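Local coordinates for pesticidal crystal protein Cry4Aa (Bacillus thuringiensis, PDB 2C9K) that kills mosquito larvae by binding to midgut epithelial cells and causing their colloid-osmotic lysis through pore formation, at residues K404-E416 with T422-L434. Sequence-based numbering, arbitrary orientation.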
loop_
_atom_site.group_PDB
_atom_site.type_symbol
_atom_site.label_atom_id
_atom_site.label_comp_id
_atom_site.label_asym_id
_atom_site.label_seq_id
_atom_site.Cartn_x
_atom_site.Cartn_y
_atom_site.Cartn_z
ATOM N N LYS A 404 -8.345 -20.552 16.947
ATOM C CA LYS A 404 -9.257 -19.577 16.348
ATOM C C LYS A 404 -8.472 -18.293 16.129
ATOM O O LYS A 404 -7.923 -17.715 17.070
ATOM C CB LYS A 404 -10.460 -19.322 17.265
ATOM N N ASN A 405 -8.410 -17.860 14.877
ATOM C CA ASN A 405 -7.664 -16.657 14.521
ATOM C C ASN A 405 -8.449 -15.778 13.579
ATOM O O ASN A 405 -9.222 -16.272 12.769
ATOM C CB ASN A 405 -6.350 -17.045 13.844
ATOM C CG ASN A 405 -5.355 -17.642 14.806
ATOM O OD1 ASN A 405 -4.740 -16.923 15.585
ATOM N ND2 ASN A 405 -5.195 -18.962 14.765
ATOM N N ILE A 406 -8.245 -14.473 13.684
ATOM C CA ILE A 406 -8.928 -13.539 12.806
ATOM C C ILE A 406 -7.919 -12.825 11.910
ATOM O O ILE A 406 -6.857 -12.388 12.376
ATOM C CB ILE A 406 -9.701 -12.477 13.601
ATOM C CG1 ILE A 406 -10.823 -13.135 14.401
ATOM C CG2 ILE A 406 -10.263 -11.436 12.644
ATOM C CD1 ILE A 406 -11.613 -12.170 15.238
ATOM N N PHE A 407 -8.246 -12.715 10.626
ATOM C CA PHE A 407 -7.374 -12.035 9.677
ATOM C C PHE A 407 -8.125 -10.906 8.967
ATOM O O PHE A 407 -9.339 -10.964 8.772
ATOM C CB PHE A 407 -6.807 -13.030 8.651
ATOM C CG PHE A 407 -5.965 -14.119 9.262
ATOM C CD1 PHE A 407 -6.469 -15.406 9.415
ATOM C CD2 PHE A 407 -4.679 -13.849 9.718
ATOM C CE1 PHE A 407 -5.711 -16.405 10.013
ATOM C CE2 PHE A 407 -3.915 -14.844 10.319
ATOM C CZ PHE A 407 -4.435 -16.124 10.466
ATOM N N GLY A 408 -7.378 -9.881 8.581
ATOM C CA GLY A 408 -7.947 -8.723 7.919
ATOM C C GLY A 408 -7.222 -7.511 8.472
ATOM O O GLY A 408 -6.412 -7.644 9.394
ATOM N N LEU A 409 -7.490 -6.332 7.928
ATOM C CA LEU A 409 -6.820 -5.137 8.422
ATOM C C LEU A 409 -7.777 -4.172 9.120
ATOM O O LEU A 409 -8.996 -4.333 9.065
ATOM C CB LEU A 409 -6.078 -4.442 7.278
ATOM C CG LEU A 409 -4.761 -5.107 6.839
ATOM C CD1 LEU A 409 -3.797 -5.148 8.004
ATOM C CD2 LEU A 409 -5.017 -6.519 6.340
ATOM N N PRO A 410 -7.232 -3.159 9.803
ATOM C CA PRO A 410 -8.058 -2.179 10.513
ATOM C C PRO A 410 -9.016 -1.375 9.630
ATOM O O PRO A 410 -8.952 -1.435 8.401
ATOM C CB PRO A 410 -7.018 -1.289 11.190
ATOM C CG PRO A 410 -5.886 -2.227 11.432
ATOM C CD PRO A 410 -5.810 -2.959 10.117
ATOM N N ILE A 411 -9.908 -0.623 10.277
ATOM C CA ILE A 411 -10.867 0.220 9.571
ATOM C C ILE A 411 -10.121 1.260 8.734
ATOM O O ILE A 411 -8.933 1.523 8.954
ATOM C CB ILE A 411 -11.790 0.962 10.551
ATOM C CG1 ILE A 411 -10.952 1.680 11.616
ATOM C CG2 ILE A 411 -12.771 -0.013 11.178
ATOM C CD1 ILE A 411 -11.778 2.496 12.607
ATOM N N LEU A 412 -10.829 1.857 7.781
ATOM C CA LEU A 412 -10.240 2.849 6.895
ATOM C C LEU A 412 -10.712 4.263 7.220
ATOM O O LEU A 412 -10.105 5.249 6.790
ATOM C CB LEU A 412 -10.596 2.499 5.454
ATOM C CG LEU A 412 -10.183 3.494 4.385
ATOM C CD1 LEU A 412 -8.674 3.568 4.320
ATOM C CD2 LEU A 412 -10.758 3.063 3.068
ATOM N N LYS A 413 -11.794 4.357 7.984
ATOM C CA LYS A 413 -12.351 5.649 8.361
ATOM C C LYS A 413 -12.647 5.713 9.854
ATOM O O LYS A 413 -12.739 4.682 10.513
ATOM C CB LYS A 413 -13.642 5.899 7.580
ATOM C CG LYS A 413 -13.484 5.824 6.082
ATOM C CD LYS A 413 -14.735 6.309 5.372
ATOM C CE LYS A 413 -15.904 5.349 5.528
ATOM N NZ LYS A 413 -15.764 4.122 4.708
ATOM N N ARG A 414 -12.791 6.928 10.382
ATOM C CA ARG A 414 -13.112 7.102 11.793
ATOM C C ARG A 414 -14.432 6.391 12.025
ATOM O O ARG A 414 -15.412 6.622 11.317
ATOM C CB ARG A 414 -13.247 8.575 12.142
ATOM C CG ARG A 414 -11.964 9.353 11.995
ATOM C CD ARG A 414 -12.185 10.798 12.400
ATOM N NE ARG A 414 -12.503 10.910 13.818
ATOM C CZ ARG A 414 -12.911 12.028 14.406
ATOM N NH1 ARG A 414 -13.057 13.139 13.693
ATOM N NH2 ARG A 414 -13.157 12.037 15.711
ATOM N N ARG A 415 -14.447 5.537 13.038
ATOM C CA ARG A 415 -15.602 4.714 13.352
ATOM C C ARG A 415 -16.975 5.334 13.589
ATOM O O ARG A 415 -17.109 6.508 13.945
ATOM C CB ARG A 415 -15.252 3.795 14.525
ATOM C CG ARG A 415 -16.017 2.497 14.489
ATOM C CD ARG A 415 -16.207 2.054 13.045
ATOM N NE ARG A 415 -16.946 0.807 12.957
ATOM C CZ ARG A 415 -16.472 -0.352 13.390
ATOM N NH1 ARG A 415 -15.260 -0.402 13.930
ATOM N NH2 ARG A 415 -17.212 -1.452 13.301
ATOM N N GLU A 416 -17.990 4.492 13.377
ATOM C CA GLU A 416 -19.405 4.823 13.535
ATOM C C GLU A 416 -20.212 3.577 13.135
ATOM O O GLU A 416 -19.671 2.656 12.519
ATOM C CB GLU A 416 -19.776 6.008 12.641
ATOM N N THR A 422 -14.804 -10.841 14.268
ATOM C CA THR A 422 -15.350 -9.603 14.802
ATOM C C THR A 422 -14.228 -8.733 15.374
ATOM O O THR A 422 -13.586 -9.114 16.354
ATOM C CB THR A 422 -16.386 -9.904 15.904
ATOM O OG1 THR A 422 -17.458 -10.685 15.349
ATOM C CG2 THR A 422 -16.946 -8.605 16.494
ATOM N N LEU A 423 -13.996 -7.570 14.757
ATOM C CA LEU A 423 -12.940 -6.662 15.206
ATOM C C LEU A 423 -13.143 -5.173 14.907
ATOM O O LEU A 423 -13.315 -4.363 15.823
ATOM C CB LEU A 423 -11.593 -7.098 14.623
ATOM C CG LEU A 423 -11.067 -8.396 15.235
ATOM C CD1 LEU A 423 -9.719 -8.796 14.592
ATOM C CD2 LEU A 423 -10.909 -8.191 16.760
ATOM N N PHE A 424 -13.091 -4.800 13.634
ATOM C CA PHE A 424 -13.259 -3.399 13.275
ATOM C C PHE A 424 -13.991 -3.190 11.959
ATOM O O PHE A 424 -15.057 -2.584 11.925
ATOM C CB PHE A 424 -11.898 -2.678 13.198
ATOM C CG PHE A 424 -11.281 -2.379 14.539
ATOM C CD1 PHE A 424 -10.551 -3.363 15.232
ATOM C CD2 PHE A 424 -11.433 -1.105 15.121
ATOM C CE1 PHE A 424 -9.971 -3.088 16.504
ATOM C CE2 PHE A 424 -10.869 -0.804 16.381
ATOM C CZ PHE A 424 -10.133 -1.801 17.079
ATOM N N PRO A 425 -13.432 -3.692 10.856
ATOM C CA PRO A 425 -14.022 -3.556 9.526
ATOM C C PRO A 425 -15.495 -3.916 9.420
ATOM O O PRO A 425 -15.976 -4.871 10.035
ATOM C CB PRO A 425 -13.168 -4.484 8.667
ATOM C CG PRO A 425 -11.891 -4.501 9.373
ATOM C CD PRO A 425 -12.279 -4.597 10.805
ATOM N N THR A 426 -16.192 -3.128 8.615
ATOM C CA THR A 426 -17.603 -3.335 8.336
ATOM C C THR A 426 -17.715 -3.315 6.814
ATOM O O THR A 426 -16.743 -3.008 6.137
ATOM C CB THR A 426 -18.479 -2.219 8.972
ATOM O OG1 THR A 426 -17.982 -0.933 8.585
ATOM C CG2 THR A 426 -18.468 -2.338 10.492
ATOM N N TYR A 427 -18.878 -3.641 6.268
ATOM C CA TYR A 427 -19.038 -3.656 4.815
ATOM C C TYR A 427 -18.822 -2.266 4.217
ATOM O O TYR A 427 -18.432 -2.125 3.062
ATOM C CB TYR A 427 -20.439 -4.137 4.463
ATOM C CG TYR A 427 -21.507 -3.165 4.893
ATOM C CD1 TYR A 427 -22.006 -2.209 4.010
ATOM C CD2 TYR A 427 -21.983 -3.165 6.200
ATOM C CE1 TYR A 427 -22.957 -1.279 4.424
ATOM C CE2 TYR A 427 -22.929 -2.242 6.626
ATOM C CZ TYR A 427 -23.412 -1.302 5.738
ATOM O OH TYR A 427 -24.352 -0.393 6.182
ATOM N N ASP A 428 -19.081 -1.244 5.022
ATOM C CA ASP A 428 -18.962 0.144 4.599
ATOM C C ASP A 428 -17.766 0.859 5.233
ATOM O O ASP A 428 -17.703 2.090 5.254
ATOM C CB ASP A 428 -20.239 0.894 4.960
ATOM C CG ASP A 428 -20.419 1.031 6.460
ATOM O OD1 ASP A 428 -20.482 -0.006 7.157
ATOM O OD2 ASP A 428 -20.487 2.175 6.952
ATOM N N ASN A 429 -16.824 0.088 5.767
ATOM C CA ASN A 429 -15.632 0.667 6.370
ATOM C C ASN A 429 -14.535 -0.370 6.529
ATOM O O ASN A 429 -14.397 -0.966 7.596
ATOM C CB ASN A 429 -15.954 1.276 7.730
ATOM C CG ASN A 429 -14.789 2.060 8.299
ATOM O OD1 ASN A 429 -13.707 2.094 7.707
ATOM N ND2 ASN A 429 -14.999 2.696 9.449
ATOM N N TYR A 430 -13.758 -0.580 5.466
ATOM C CA TYR A 430 -12.665 -1.549 5.472
ATOM C C TYR A 430 -11.541 -1.024 4.578
ATOM O O TYR A 430 -11.800 -0.438 3.529
ATOM C CB TYR A 430 -13.165 -2.906 4.965
ATOM C CG TYR A 430 -13.665 -2.872 3.541
ATOM C CD1 TYR A 430 -12.860 -3.296 2.489
ATOM C CD2 TYR A 430 -14.925 -2.354 3.238
ATOM C CE1 TYR A 430 -13.296 -3.197 1.169
ATOM C CE2 TYR A 430 -15.368 -2.252 1.928
ATOM C CZ TYR A 430 -14.549 -2.671 0.900
ATOM O OH TYR A 430 -14.975 -2.551 -0.402
ATOM N N SER A 431 -10.295 -1.240 4.991
ATOM C CA SER A 431 -9.143 -0.750 4.238
ATOM C C SER A 431 -8.487 -1.778 3.323
ATOM O O SER A 431 -7.739 -1.412 2.407
ATOM C CB SER A 431 -8.089 -0.226 5.201
ATOM O OG SER A 431 -7.616 -1.284 6.016
ATOM N N HIS A 432 -8.746 -3.058 3.570
ATOM C CA HIS A 432 -8.151 -4.098 2.741
ATOM C C HIS A 432 -9.147 -5.195 2.428
ATOM O O HIS A 432 -10.120 -5.375 3.148
ATOM C CB HIS A 432 -6.927 -4.713 3.435
ATOM C CG HIS A 432 -5.738 -3.800 3.513
ATOM N ND1 HIS A 432 -5.700 -2.690 4.329
ATOM C CD2 HIS A 432 -4.530 -3.858 2.900
ATOM C CE1 HIS A 432 -4.521 -2.105 4.219
ATOM N NE2 HIS A 432 -3.792 -2.794 3.359
ATOM N N ILE A 433 -8.895 -5.916 1.339
ATOM C CA ILE A 433 -9.737 -7.029 0.906
ATOM C C ILE A 433 -8.845 -8.245 0.646
ATOM O O ILE A 433 -7.688 -8.098 0.233
ATOM C CB ILE A 433 -10.489 -6.709 -0.412
ATOM C CG1 ILE A 433 -9.487 -6.620 -1.572
ATOM C CG2 ILE A 433 -11.307 -5.421 -0.256
ATOM C CD1 ILE A 433 -10.140 -6.503 -2.930
ATOM N N LEU A 434 -9.372 -9.442 0.871
ATOM C CA LEU A 434 -8.586 -10.655 0.651
ATOM C C LEU A 434 -8.216 -10.757 -0.823
ATOM O O LEU A 434 -9.032 -10.458 -1.687
ATOM C CB LEU A 434 -9.371 -11.904 1.072
ATOM C CG LEU A 434 -8.478 -13.148 1.030
ATOM C CD1 LEU A 434 -7.438 -13.043 2.133
ATOM C CD2 LEU A 434 -9.302 -14.409 1.192
HETATM O O HOH W 1 -9.781 -5.747 5.903
HETATM O O HOH W 2 -10.168 -3.405 6.748
HETATM O O HOH W 3 -16.293 -3.323 15.425
HETATM O O HOH W 4 -17.676 2.635 10.388
#
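With chi1 at -172°, N429 sets its CG anti to its own backbone N and carries the amide across to the backbone of L412 and K413; S431, its OG between backbone N and carbonyl carbon at 63°, turns the hydroxyl to P410. Both contacts lie in the delta-endotoxin middle domain, where the chain leaving strand 402-407 loops out and returns as strand 432-440, an edge strand of another antiparallel sheet. N429 belongs to the type I beta turn T426-N429, closed by N429 N to T426 O, with T426 N to N429 O returned. Its OD1 takes two amide hydrogens, from L412 N at 2.9 Å and K413 N at 3.0 Å, arriving from opposite faces of the amide plane. ND2 gives an almost straight bond (169°) to K413 O, though it stands above that carbonyl's plane, and also donates to a water held by E416 O. With both ends bonded, the amide's rotation is fixed. The K413 chain runs antiparallel to the N429 side chain, bent at its far end, and NZ donates to D428 O, 2.9 Å away. Two residues on, R415 lays one face of its guanidinium over F424 O, while NH2 donates to a water, which in turn bonds weakly to L423 O. I411 brings CG2 to the edge of the F424 ring, 3.5 Å from F424 CB, and T7 OG1 of helix 5-16 is hydrogen-bonded to I411 O, tying this loop to the N-terminal helical domain. Nearer the strands, L409 CG sits over one face of the H432 imidazole, 3.8 Å from its centroid. The ring's NE2 is hydrogen-bonded to R261 NH2, and ND1 donates in the ring plane to S431 OG, the same oxygen that donates to P410 O at 2.7 Å.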